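Local coordinates for protein urea carboxylase (Thermus thermophilus, PDB 3OEP) that is of unknown function but is a homologue of KipI and KipA, and may bind ATP, at residues 230-235 against 279-284. Numbering follows the deposited sequence.
Sequences LMDLVV and KGPVLT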
ATOM      1  N   LEU A 230       5.054 -17.928   5.833  1.00 21.34           N
ATOM      2  CA  LEU A 230       3.724 -17.481   5.415  1.00 22.09           C
ATOM      3  C   LEU A 230       3.788 -16.390   4.340  1.00 22.60           C
ATOM      4  O   LEU A 230       3.084 -16.463   3.327  1.00 23.65           O
ATOM      5  CB  LEU A 230       2.951 -16.971   6.630  1.00 23.59           C
ATOM      6  CG  LEU A 230       1.544 -16.411   6.409  1.00 25.96           C
ATOM      7  CD1 LEU A 230       0.642 -17.463   5.795  1.00 28.99           C
ATOM      8  CD2 LEU A 230       0.975 -15.906   7.727  1.00 29.95           C
ATOM      9  N   MET A 231       4.618 -15.377   4.574  1.00 20.45           N
ATOM     10  CA  MET A 231       4.774 -14.260   3.639  1.00 20.90           C
ATOM     11  C   MET A 231       6.105 -13.551   3.876  1.00 18.92           C
ATOM     12  O   MET A 231       6.176 -12.509   4.540  1.00 21.27           O
ATOM     13  CB  MET A 231       3.595 -13.278   3.742  1.00 23.86           C
ATOM     14  CG  MET A 231       3.448 -12.394   2.499  1.00 26.09           C
ATOM     15  SD  MET A 231       2.176 -11.120   2.635  1.00 36.63           S
ATOM     16  CE  MET A 231       0.718 -12.121   2.927  1.00 37.37           C
ATOM     17  N   ASP A 232       7.166 -14.135   3.324  1.00 15.45           N
ATOM     18  CA  ASP A 232       8.514 -13.588   3.464  1.00 15.89           C
ATOM     19  C   ASP A 232       8.724 -12.578   2.350  1.00 14.85           C
ATOM     20  O   ASP A 232       8.540 -12.908   1.178  1.00 15.33           O
ATOM     21  CB  ASP A 232       9.579 -14.687   3.342  1.00 15.95           C
ATOM     22  CG  ASP A 232       9.212 -15.955   4.078  1.00 20.90           C
ATOM     23  OD1 ASP A 232       9.248 -17.029   3.433  1.00 26.12           O
ATOM     24  OD2 ASP A 232       8.898 -15.898   5.291  1.00 22.59           O
ATOM     25  N   LEU A 233       9.107 -11.357   2.712  1.00 13.94           N
ATOM     26  CA  LEU A 233       9.261 -10.274   1.754  1.00 14.15           C
ATOM     27  C   LEU A 233      10.642  -9.659   1.888  1.00 14.97           C
ATOM     28  O   LEU A 233      11.096  -9.409   2.999  1.00 16.23           O
ATOM     29  CB  LEU A 233       8.220  -9.187   2.012  1.00 13.52           C
ATOM     30  CG  LEU A 233       6.744  -9.571   1.932  1.00 13.76           C
ATOM     31  CD1 LEU A 233       5.863  -8.383   2.339  1.00 17.28           C
ATOM     32  CD2 LEU A 233       6.394 -10.036   0.525  1.00 16.59           C
ATOM     33  N   VAL A 234      11.294  -9.397   0.759  1.00 12.66           N
ATOM     34  CA  VAL A 234      12.488  -8.560   0.759  1.00 12.24           C
ATOM     35  C   VAL A 234      12.027  -7.108   0.691  1.00 13.38           C
ATOM     36  O   VAL A 234      11.429  -6.701  -0.304  1.00 15.28           O
ATOM     37  CB  VAL A 234      13.401  -8.869  -0.435  1.00 13.56           C
ATOM     38  CG1 VAL A 234      14.588  -7.915  -0.459  1.00 15.40           C
ATOM     39  CG2 VAL A 234      13.884 -10.319  -0.360  1.00 17.33           C
ATOM     40  N   VAL A 235      12.292  -6.341   1.744  1.00 13.35           N
ATOM     41  CA  VAL A 235      11.882  -4.933   1.800  1.00 14.31           C
ATOM     42  C   VAL A 235      13.064  -3.990   1.994  1.00 15.24           C
ATOM     43  O   VAL A 235      14.047  -4.346   2.645  1.00 17.08           O
ATOM     44  CB  VAL A 235      10.860  -4.684   2.929  1.00 13.74           C
ATOM     45  CG1 VAL A 235       9.579  -5.479   2.684  1.00 17.87           C
ATOM     46  CG2 VAL A 235      11.456  -5.022   4.302  1.00 16.09           C
ATOM     47  N   LYS A 279       4.971 -17.202  10.545  1.00 17.22           N
ATOM     48  CA  LYS A 279       5.800 -18.371  10.305  1.00 16.42           C
ATOM     49  C   LYS A 279       6.967 -17.957   9.420  1.00 15.98           C
ATOM     50  O   LYS A 279       6.764 -17.374   8.356  1.00 15.31           O
ATOM     51  CB  LYS A 279       5.001 -19.474   9.618  1.00 17.30           C
ATOM     52  CG  LYS A 279       5.766 -20.769   9.416  1.00 19.18           C
ATOM     53  CD  LYS A 279       4.916 -21.817   8.731  1.00 25.01           C
ATOM     54  CE  LYS A 279       5.720 -23.076   8.451  1.00 26.78           C
ATOM     55  NZ  LYS A 279       4.906 -24.111   7.756  1.00 28.23           N
ATOM     56  N   GLY A 280       8.173 -18.269   9.877  1.00 16.21           N
ATOM     57  CA  GLY A 280       9.385 -17.895   9.177  1.00 16.04           C
ATOM     58  C   GLY A 280       9.824 -18.935   8.165  1.00 15.61           C
ATOM     59  O   GLY A 280       9.343 -20.071   8.178  1.00 15.11           O
ATOM     60  N   PRO A 281      10.756 -18.550   7.283  1.00 15.29           N
ATOM     61  CA  PRO A 281      11.302 -19.456   6.292  1.00 15.10           C
ATOM     62  C   PRO A 281      12.363 -20.371   6.875  1.00 14.98           C
ATOM     63  O   PRO A 281      12.824 -20.160   7.997  1.00 16.05           O
ATOM     64  CB  PRO A 281      11.930 -18.507   5.270  1.00 15.18           C
ATOM     65  CG  PRO A 281      12.352 -17.342   6.065  1.00 16.01           C
ATOM     66  CD  PRO A 281      11.328 -17.198   7.166  1.00 14.51           C
ATOM     67  N   VAL A 282      12.723 -21.383   6.101  1.00 14.16           N
ATOM     68  CA  VAL A 282      13.886 -22.211   6.377  1.00 14.46           C
ATOM     69  C   VAL A 282      14.934 -21.836   5.331  1.00 13.94           C
ATOM     70  O   VAL A 282      14.695 -21.988   4.132  1.00 13.96           O
ATOM     71  CB  VAL A 282      13.541 -23.704   6.283  1.00 15.95           C
ATOM     72  CG1 VAL A 282      14.780 -24.563   6.555  1.00 16.25           C
ATOM     73  CG2 VAL A 282      12.402 -24.055   7.254  1.00 15.81           C
ATOM     74  N   LEU A 283      16.080 -21.341   5.792  1.00 12.51           N
ATOM     75  CA  LEU A 283      17.095 -20.764   4.912  1.00 12.77           C
ATOM     76  C   LEU A 283      18.429 -21.463   5.116  1.00 12.50           C
ATOM     77  O   LEU A 283      18.792 -21.793   6.240  1.00 13.58           O
ATOM     78  CB  LEU A 283      17.291 -19.276   5.227  1.00 12.33           C
ATOM     79  CG  LEU A 283      16.058 -18.385   5.249  1.00 13.86           C
ATOM     80  CD1 LEU A 283      16.415 -16.979   5.737  1.00 12.29           C
ATOM     81  CD2 LEU A 283      15.398 -18.357   3.860  1.00 12.18           C
ATOM     82  N   THR A 284      19.178 -21.655   4.036  1.00 13.33           N
ATOM     83  CA  THR A 284      20.518 -22.231   4.147  1.00 13.59           C
ATOM     84  C   THR A 284      21.547 -21.316   3.480  1.00 13.33           C
ATOM     85  O   THR A 284      21.352 -20.871   2.347  1.00 13.47           O
ATOM     86  CB  THR A 284      20.553 -23.649   3.562  1.00 14.36           C
ATOM     87  OG1 THR A 284      19.596 -24.455   4.258  1.00 15.17           O
ATOM     88  CG2 THR A 284      21.947 -24.274   3.713  1.00 14.08           C
TER
HETATM   89  O   HOH W   1       6.650 -15.144   6.635  1.00 15.74           O
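Asp232 illustrates how one buried carboxylate can tie a turn to a neighbouring segment of the same chain with the aid of a single water. Its CB points toward 279-284, and chi1 of -42° leaves CG anti to the carbonyl carbon, beside the backbone N. Asp232 CG then crosses the Pro281 ring obliquely, 3.9 Å from Pro281 CB and from Pro281 CD. At the tip the two oxygens part: OD1 passes 3.6 Å from Pro281 CB and takes a hydrogen bond from the backbone N of Gly229, whereas OD2 packs 3.3 Å from Pro281 CD and lies 2.7 Å from a water that can donate to it. The water accepts from Met231 N and can also donate to Lys279 O. Lys279 O also accepts a hydrogen bond from Leu230 N at 3.1 Å (N-H...O 152°), the donor standing above the carbonyl plane. An alanine at Asp232 would remove both oxygens and would probably loosen the turn from Gly229, leave the water less firmly held and thin the packing on Pro281. Phe276 touches both Asp232 and Pro281. The contact thus joins the loop entering strand 233-235, at the edge of a five-stranded antiparallel sheet, to the start of strand 282-285, inside a six-stranded one.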